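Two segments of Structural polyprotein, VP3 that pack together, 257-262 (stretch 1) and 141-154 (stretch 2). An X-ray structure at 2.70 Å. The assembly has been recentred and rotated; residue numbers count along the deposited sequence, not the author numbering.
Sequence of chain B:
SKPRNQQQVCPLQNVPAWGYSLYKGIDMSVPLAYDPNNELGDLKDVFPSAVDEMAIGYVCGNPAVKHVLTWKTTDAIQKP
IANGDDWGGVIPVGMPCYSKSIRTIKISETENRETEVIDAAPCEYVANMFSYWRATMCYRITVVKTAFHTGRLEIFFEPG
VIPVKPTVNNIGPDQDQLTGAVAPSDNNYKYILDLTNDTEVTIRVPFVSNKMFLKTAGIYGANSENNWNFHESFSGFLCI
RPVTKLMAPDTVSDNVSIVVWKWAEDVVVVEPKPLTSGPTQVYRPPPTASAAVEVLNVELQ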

# COMPACT_ATOMS: atom_id res chain seq x y z
N SER B 257 -47.55 -45.61 31.74
CA SER B 257 -47.15 -44.22 31.85
C SER B 257 -46.75 -43.70 30.49
O SER B 257 -46.15 -44.42 29.69
CB SER B 257 -45.99 -44.07 32.84
OG SER B 257 -46.38 -44.46 34.14
N ILE B 258 -47.09 -42.44 30.22
CA ILE B 258 -46.75 -41.82 28.96
C ILE B 258 -45.76 -40.69 29.25
O ILE B 258 -46.13 -39.67 29.83
CB ILE B 258 -47.99 -41.24 28.26
CG1 ILE B 258 -49.02 -42.35 28.06
CG2 ILE B 258 -47.59 -40.64 26.91
CD1 ILE B 258 -50.30 -41.87 27.44
N VAL B 259 -44.51 -40.90 28.88
CA VAL B 259 -43.47 -39.90 29.10
C VAL B 259 -43.34 -39.01 27.87
O VAL B 259 -43.34 -39.50 26.74
CB VAL B 259 -42.11 -40.57 29.39
CG1 VAL B 259 -41.07 -39.51 29.72
CG2 VAL B 259 -42.25 -41.55 30.54
N VAL B 260 -43.22 -37.70 28.10
CA VAL B 260 -43.09 -36.75 27.00
C VAL B 260 -41.83 -35.91 27.12
O VAL B 260 -41.63 -35.20 28.10
CB VAL B 260 -44.30 -35.80 26.95
CG1 VAL B 260 -44.17 -34.85 25.77
CG2 VAL B 260 -45.59 -36.59 26.85
N TRP B 261 -40.97 -36.01 26.11
CA TRP B 261 -39.72 -35.25 26.08
C TRP B 261 -39.88 -34.06 25.14
O TRP B 261 -40.62 -34.13 24.16
CB TRP B 261 -38.57 -36.13 25.59
CG TRP B 261 -38.25 -37.28 26.49
CD1 TRP B 261 -38.99 -38.41 26.67
CD2 TRP B 261 -37.10 -37.42 27.33
NE1 TRP B 261 -38.37 -39.25 27.57
CE2 TRP B 261 -37.21 -38.66 27.99
CE3 TRP B 261 -35.98 -36.61 27.59
CZ2 TRP B 261 -36.24 -39.12 28.90
CZ3 TRP B 261 -35.02 -37.07 28.49
CH2 TRP B 261 -35.16 -38.31 29.13
N LYS B 262 -39.19 -32.97 25.44
CA LYS B 262 -39.28 -31.76 24.62
C LYS B 262 -37.92 -31.14 24.32
O LYS B 262 -37.03 -31.11 25.17
CB LYS B 262 -40.16 -30.73 25.32
CG LYS B 262 -40.26 -29.40 24.59
CD LYS B 262 -41.10 -28.39 25.37
CE LYS B 262 -41.18 -27.06 24.65
NZ LYS B 262 -42.05 -26.08 25.35
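Stretch 2 (141-154) ITVVKTAFHTGRLE

The first strand of stretch 2, 141-144, pairs edge to edge with stretch 1 as an antiparallel β-strand, through main-chain hydrogen bonds reinforced by apolar side chains on both faces of the sheet. Strand 257-262 and strand 141-144 run at 156° between their N-to-C directions, with a closest axis approach of 4.6 Å; both extend beyond the segments, 257-262 at each end and 141-144 at its start. The register pairs Ser257 with Val144, Ile258 with Val143, Val259 with Thr142 and Val260 with Ile141, at CA-CA distances of 5.1, 4.6, 5.0 and 4.8 Å.

Val259 and Thr142 form a closed hydrogen-bonded pair: Thr142 N donates to Val259 O at 2.8 Å and nearly straight (169°), and Val259 N donates to Thr142 O at 2.8 Å. The Ser257-Val144 pair is less even, with Val144 N to Ser257 O at 2.7 Å but Ser257 N to Val144 O a weak bond of 3.3 Å. Between these rings the carbonyls also meet CA-H groups, as in Ile258 CA to Thr142 O at 3.2 Å and Val143 CA to Ser257 O at 3.3 Å; Ile141 CA approaches Val259 O at 3.4 Å.

Side chains alternate between faces. Ile258, Val260, Ile141 and Val143 share one. Here Ile258 (chi1 m, chi2 t) makes a diagonal contact, its CG2 lying 3.5 Å from Ile141 CG2, while its CD1 meets Leu153 CD2 at 3.4 Å. Ser257, Val259, Thr142 and Val144 occupy the other face, where Val259 CG2 packs on Val144 CG2 at 3.9 Å and Val259 CB stands 4.2 Å from Thr142 CB. Trp261 points its CA-to-CB bond sideways, but the end of its side chain comes nearer, bringing NE1 to 4.4 Å from Thr142 OG1, a hydroxyl hydrogen-bonded elsewhere in the structure.

After Val144 the chain leaves stretch 1. A type I turn from Thr146 to His149 is held by a weak bond from His149 N to Thr146 O (3.3 Å) and by side chains: Thr146 OG1 and His149 ND1 share a hydrogen bond of 2.6 Å, and Phe148 N donates to Thr146 OG1 at 3.2 Å. Strand 150-154 follows. Gly151 there has phi/psi 143/175, angles at which a CB would jam against the preceding carbonyl O. Only Leu153 of this second strand touches stretch 1, its CA-to-CB bond pointing toward it. Together the two segments bury 421 Å².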

# COMPACT_ATOMS: atom_id res chain seq x y z
N ILE B 141 -42.71 -39.20 22.54
CA ILE B 141 -43.73 -39.78 23.40
C ILE B 141 -43.47 -41.27 23.62
O ILE B 141 -43.55 -42.08 22.69
CB ILE B 141 -45.12 -39.58 22.79
CG1 ILE B 141 -45.33 -38.08 22.52
CG2 ILE B 141 -46.19 -40.12 23.72
CD1 ILE B 141 -46.60 -37.76 21.77
N THR B 142 -43.15 -41.61 24.86
CA THR B 142 -42.86 -42.99 25.24
C THR B 142 -43.98 -43.56 26.10
O THR B 142 -44.52 -42.88 26.97
CB THR B 142 -41.55 -43.08 26.04
OG1 THR B 142 -40.50 -42.40 25.34
CG2 THR B 142 -41.17 -44.54 26.24
N VAL B 143 -44.32 -44.82 25.87
CA VAL B 143 -45.36 -45.49 26.65
C VAL B 143 -44.71 -46.60 27.46
O VAL B 143 -44.41 -47.67 26.93
CB VAL B 143 -46.44 -46.10 25.74
CG1 VAL B 143 -47.52 -46.74 26.59
CG2 VAL B 143 -47.05 -45.03 24.84
N VAL B 144 -44.47 -46.33 28.74
CA VAL B 144 -43.85 -47.32 29.61
C VAL B 144 -44.88 -48.40 29.93
O VAL B 144 -45.76 -48.20 30.77
CB VAL B 144 -43.36 -46.67 30.91
CG1 VAL B 144 -42.62 -47.68 31.74
CG2 VAL B 144 -42.44 -45.49 30.58
N LYS B 145 -44.75 -49.54 29.27
CA LYS B 145 -45.69 -50.65 29.44
C LYS B 145 -45.00 -52.01 29.45
O LYS B 145 -43.79 -52.12 29.64
CB LYS B 145 -46.69 -50.62 28.29
CG LYS B 145 -46.03 -50.91 26.95
CD LYS B 145 -46.98 -50.79 25.78
CE LYS B 145 -46.37 -51.40 24.53
NZ LYS B 145 -45.03 -50.81 24.23
N THR B 146 -45.80 -53.06 29.25
CA THR B 146 -45.32 -54.43 29.19
C THR B 146 -45.75 -54.96 27.83
O THR B 146 -46.49 -54.29 27.11
CB THR B 146 -45.94 -55.33 30.29
OG1 THR B 146 -47.33 -55.52 30.02
CG2 THR B 146 -45.78 -54.70 31.66
N ALA B 147 -45.30 -56.16 27.48
CA ALA B 147 -45.66 -56.73 26.19
C ALA B 147 -47.12 -57.17 26.17
O ALA B 147 -47.63 -57.59 25.13
CB ALA B 147 -44.76 -57.91 25.87
N PHE B 148 -47.79 -57.07 27.31
CA PHE B 148 -49.19 -57.49 27.41
C PHE B 148 -50.20 -56.35 27.24
O PHE B 148 -51.39 -56.61 27.08
CB PHE B 148 -49.41 -58.20 28.75
CG PHE B 148 -48.54 -59.41 28.92
CD1 PHE B 148 -48.65 -60.49 28.06
CD2 PHE B 148 -47.58 -59.45 29.93
CE1 PHE B 148 -47.82 -61.60 28.19
CE2 PHE B 148 -46.74 -60.55 30.07
CZ PHE B 148 -46.86 -61.63 29.19
N HIS B 149 -49.72 -55.11 27.28
CA HIS B 149 -50.61 -53.97 27.11
C HIS B 149 -50.85 -53.70 25.63
O HIS B 149 -49.93 -53.79 24.82
CB HIS B 149 -50.04 -52.72 27.77
CG HIS B 149 -49.96 -52.79 29.26
ND1 HIS B 149 -48.93 -53.43 29.92
CD2 HIS B 149 -50.77 -52.30 30.22
CE1 HIS B 149 -49.11 -53.32 31.22
NE2 HIS B 149 -50.23 -52.64 31.43
N THR B 150 -52.10 -53.39 25.30
CA THR B 150 -52.46 -53.09 23.92
C THR B 150 -53.36 -51.86 23.90
O THR B 150 -53.91 -51.46 24.93
CB THR B 150 -53.20 -54.27 23.26
OG1 THR B 150 -54.38 -54.59 24.01
CG2 THR B 150 -52.30 -55.49 23.19
N GLY B 151 -53.50 -51.26 22.73
CA GLY B 151 -54.32 -50.07 22.60
C GLY B 151 -53.65 -49.13 21.61
O GLY B 151 -52.55 -49.41 21.15
N ARG B 152 -54.31 -48.03 21.29
CA ARG B 152 -53.76 -47.08 20.33
C ARG B 152 -53.94 -45.64 20.79
O ARG B 152 -55.05 -45.20 21.07
CB ARG B 152 -54.42 -47.27 18.97
CG ARG B 152 -53.96 -48.52 18.25
CD ARG B 152 -55.13 -49.30 17.67
NE ARG B 152 -55.91 -48.49 16.74
CZ ARG B 152 -55.44 -48.00 15.60
NH1 ARG B 152 -54.18 -48.22 15.25
NH2 ARG B 152 -56.23 -47.26 14.83
N LEU B 153 -52.83 -44.91 20.85
CA LEU B 153 -52.84 -43.52 21.27
C LEU B 153 -52.77 -42.61 20.05
O LEU B 153 -52.04 -42.88 19.10
CB LEU B 153 -51.65 -43.27 22.21
CG LEU B 153 -51.73 -42.15 23.25
CD1 LEU B 153 -52.96 -42.32 24.13
CD2 LEU B 153 -50.47 -42.19 24.10
N GLU B 154 -53.55 -41.53 20.07
CA GLU B 154 -53.58 -40.58 18.96
C GLU B 154 -52.96 -39.25 19.37
O GLU B 154 -53.24 -38.72 20.44
CB GLU B 154 -55.02 -40.35 18.52
CG GLU B 154 -55.21 -39.22 17.53
CD GLU B 154 -56.67 -38.89 17.28
OE1 GLU B 154 -57.39 -38.60 18.26
OE2 GLU B 154 -57.09 -38.92 16.11